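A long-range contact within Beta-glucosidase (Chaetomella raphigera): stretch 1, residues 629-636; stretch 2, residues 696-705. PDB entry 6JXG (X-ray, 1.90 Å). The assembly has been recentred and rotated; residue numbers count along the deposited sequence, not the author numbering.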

# COMPACT_ATOMS: atom_id res chain seq x y z
N ALA A 629 17.12 -7.21 13.53
CA ALA A 629 15.90 -7.97 13.28
C ALA A 629 15.92 -8.61 11.93
O ALA A 629 16.41 -8.00 10.95
CB ALA A 629 14.69 -7.09 13.39
N GLU A 630 15.46 -9.83 11.88
CA GLU A 630 15.36 -10.58 10.62
C GLU A 630 13.90 -10.84 10.27
O GLU A 630 13.08 -11.17 11.15
CB GLU A 630 16.11 -11.91 10.78
CG GLU A 630 15.86 -12.93 9.69
CD GLU A 630 16.50 -12.58 8.37
OE1 GLU A 630 16.97 -13.53 7.65
OE2 GLU A 630 16.50 -11.39 8.02
N VAL A 631 13.57 -10.72 8.99
CA VAL A 631 12.25 -11.05 8.47
C VAL A 631 12.33 -12.44 7.86
O VAL A 631 12.81 -12.61 6.74
CB VAL A 631 11.73 -10.02 7.41
CG1 VAL A 631 10.34 -10.39 6.89
CG2 VAL A 631 11.67 -8.66 8.00
N ALA A 632 11.96 -13.46 8.65
CA ALA A 632 11.87 -14.82 8.11
C ALA A 632 10.64 -14.94 7.23
O ALA A 632 9.59 -14.42 7.57
CB ALA A 632 11.80 -15.80 9.21
N GLN A 633 10.75 -15.68 6.14
CA GLN A 633 9.74 -15.78 5.10
C GLN A 633 9.48 -17.22 4.80
O GLN A 633 10.45 -18.02 4.78
CB GLN A 633 10.15 -15.08 3.83
CG GLN A 633 10.39 -13.61 4.08
CD GLN A 633 11.27 -12.94 3.06
OE1 GLN A 633 11.12 -13.16 1.86
NE2 GLN A 633 12.16 -12.09 3.52
N LEU A 634 8.20 -17.52 4.54
CA LEU A 634 7.73 -18.83 4.11
C LEU A 634 7.10 -18.73 2.76
O LEU A 634 6.12 -17.98 2.59
CB LEU A 634 6.63 -19.31 5.05
CG LEU A 634 6.20 -20.76 5.18
CD1 LEU A 634 4.75 -21.00 5.47
CD2 LEU A 634 6.85 -21.79 4.32
N TYR A 635 7.59 -19.56 1.83
CA TYR A 635 7.10 -19.72 0.45
C TYR A 635 6.64 -21.20 0.28
O TYR A 635 7.24 -22.17 0.86
CB TYR A 635 8.18 -19.37 -0.59
CG TYR A 635 8.64 -17.92 -0.53
CD1 TYR A 635 8.05 -16.96 -1.32
CD2 TYR A 635 9.58 -17.51 0.41
CE1 TYR A 635 8.45 -15.62 -1.23
CE2 TYR A 635 9.97 -16.17 0.50
CZ TYR A 635 9.37 -15.23 -0.29
OH TYR A 635 9.77 -13.91 -0.15
N ILE A 636 5.51 -21.34 -0.39
CA ILE A 636 4.89 -22.64 -0.59
C ILE A 636 4.86 -22.99 -2.06
O ILE A 636 4.59 -22.15 -2.92
CB ILE A 636 3.50 -22.63 0.01
CG1 ILE A 636 3.72 -22.54 1.54
CG2 ILE A 636 2.70 -23.84 -0.43
CD1 ILE A 636 2.52 -22.81 2.36
N TYR A 696 9.37 -23.67 1.90
CA TYR A 696 10.67 -23.06 1.73
C TYR A 696 10.76 -21.96 2.72
O TYR A 696 9.93 -21.05 2.65
CB TYR A 696 10.92 -22.55 0.32
CG TYR A 696 10.70 -23.59 -0.70
CD1 TYR A 696 11.56 -24.70 -0.79
CD2 TYR A 696 9.66 -23.51 -1.58
CE1 TYR A 696 11.37 -25.67 -1.74
CE2 TYR A 696 9.46 -24.51 -2.53
CZ TYR A 696 10.32 -25.55 -2.61
OH TYR A 696 10.11 -26.52 -3.53
N VAL A 697 11.66 -22.07 3.71
CA VAL A 697 11.78 -21.01 4.71
C VAL A 697 13.14 -20.35 4.54
O VAL A 697 14.17 -21.04 4.45
CB VAL A 697 11.55 -21.50 6.15
CG1 VAL A 697 11.90 -20.40 7.18
CG2 VAL A 697 10.14 -22.00 6.29
N GLY A 698 13.15 -19.01 4.48
CA GLY A 698 14.41 -18.31 4.42
C GLY A 698 14.36 -16.80 4.56
O GLY A 698 13.38 -16.26 5.07
N ALA A 699 15.44 -16.15 4.13
CA ALA A 699 15.64 -14.75 4.29
C ALA A 699 15.13 -13.90 3.10
O ALA A 699 15.12 -12.68 3.21
CB ALA A 699 17.13 -14.53 4.52
N SER A 700 14.66 -14.54 2.03
CA SER A 700 14.20 -13.88 0.83
C SER A 700 13.51 -14.93 -0.04
O SER A 700 13.51 -16.10 0.32
CB SER A 700 15.33 -13.16 0.03
OG SER A 700 15.92 -14.03 -0.87
N SER A 701 12.87 -14.50 -1.14
CA SER A 701 12.36 -15.42 -2.13
C SER A 701 13.41 -16.29 -2.78
O SER A 701 13.03 -17.24 -3.45
CB SER A 701 11.57 -14.73 -3.29
OG SER A 701 12.34 -13.85 -4.09
N ARG A 702 14.67 -15.97 -2.67
CA ARG A 702 15.74 -16.80 -3.21
C ARG A 702 16.77 -17.29 -2.20
O ARG A 702 17.44 -18.28 -2.52
CB ARG A 702 16.45 -16.07 -4.39
CG ARG A 702 15.50 -16.05 -5.59
CD ARG A 702 16.15 -15.64 -6.87
NE ARG A 702 15.12 -15.58 -7.89
CZ ARG A 702 15.29 -15.96 -9.16
NH1 ARG A 702 16.52 -16.36 -9.67
NH2 ARG A 702 14.27 -15.93 -9.91
N ASP A 703 16.88 -16.66 -1.01
CA ASP A 703 17.80 -17.13 0.05
C ASP A 703 17.09 -18.13 1.00
O ASP A 703 16.69 -17.82 2.15
CB ASP A 703 18.39 -15.94 0.74
CG ASP A 703 19.46 -16.27 1.72
OD1 ASP A 703 19.88 -17.44 1.75
OD2 ASP A 703 19.93 -15.38 2.48
N ILE A 704 16.82 -19.29 0.43
CA ILE A 704 16.09 -20.32 1.08
C ILE A 704 17.07 -21.17 1.89
O ILE A 704 18.06 -21.73 1.36
CB ILE A 704 15.34 -21.19 0.08
CG1 ILE A 704 14.29 -20.36 -0.70
CG2 ILE A 704 14.67 -22.32 0.83
CD1 ILE A 704 13.26 -19.65 0.17
N ARG A 705 16.78 -21.27 3.17
CA ARG A 705 17.67 -21.90 4.08
C ARG A 705 17.14 -23.25 4.54
O ARG A 705 17.93 -24.06 4.97
CB ARG A 705 17.86 -21.04 5.32
CG ARG A 705 18.31 -19.64 4.99
CD ARG A 705 19.77 -19.57 4.57
NE ARG A 705 20.12 -18.16 4.44
CZ ARG A 705 20.53 -17.38 5.44
NH1 ARG A 705 20.82 -17.85 6.65
NH2 ARG A 705 20.76 -16.11 5.20

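Residues 629-636 are part of one strand, and residues 696-698 run antiparallel beside it. Two pairs of backbone hydrogen bonds join them. Gln633 N donates to Gly698 O and Gly698 N to Gln633 O, both at 2.9 Å. Tyr635 N donates to Tyr696 O at 2.9 Å, and Tyr696 N to Tyr635 O at 2.8 Å. Between these pairs lies the non-hydrogen-bonded pair Leu634 and Val697, where the backbones come closer, CA to CA 4.6 Å. Their side chains share one face of the sheet. Both have chi1 in t, and Leu634 CD2 packs 3.8 Å from Val697 CG2, a buried apolar contact.

Gln633, Tyr635 and Tyr696 occupy the other face. Gln633 and Tyr635 both have chi1 in m, and the ends of both side chains reach nearer the second stretch. Tyr635 OH donates a short hydrogen bond to Gln633 OE1, 2.5 Å, which ties the two side chains together. The buried Tyr635 ring extends to the turn after Gly698, with Ser701 CA over one face. Tyr635 CD2 lies 4.3 Å from Ile704 CD1. Tyr696 also has chi1 in m, and Tyr696 CB lies 4.3 Å from Tyr635 CB.

Gln633 OE1 also lies 3.3 Å from Ser700 CA. Gln633 NE2 is 3.0 Å from Ala699 O, but the angle is too poor for a hydrogen bond. Gln633 NE2 instead makes a weak hydrogen bond to Val631 O, 3.3 Å.

Glycine suits position 698 because an ideal CB would clash with Asp703 O. Ala699 N donates to Asp703 O at 2.9 Å. Ser700 has chi1 in p, and Ser700 OG accepts from Arg702 N at 2.9 Å and Asp703 N at 2.8 Å, bracing the turn. Ala699 CB lies 3.3 Å from Glu630 OE1, a close contact. The two stretches bury 520 Å² in total.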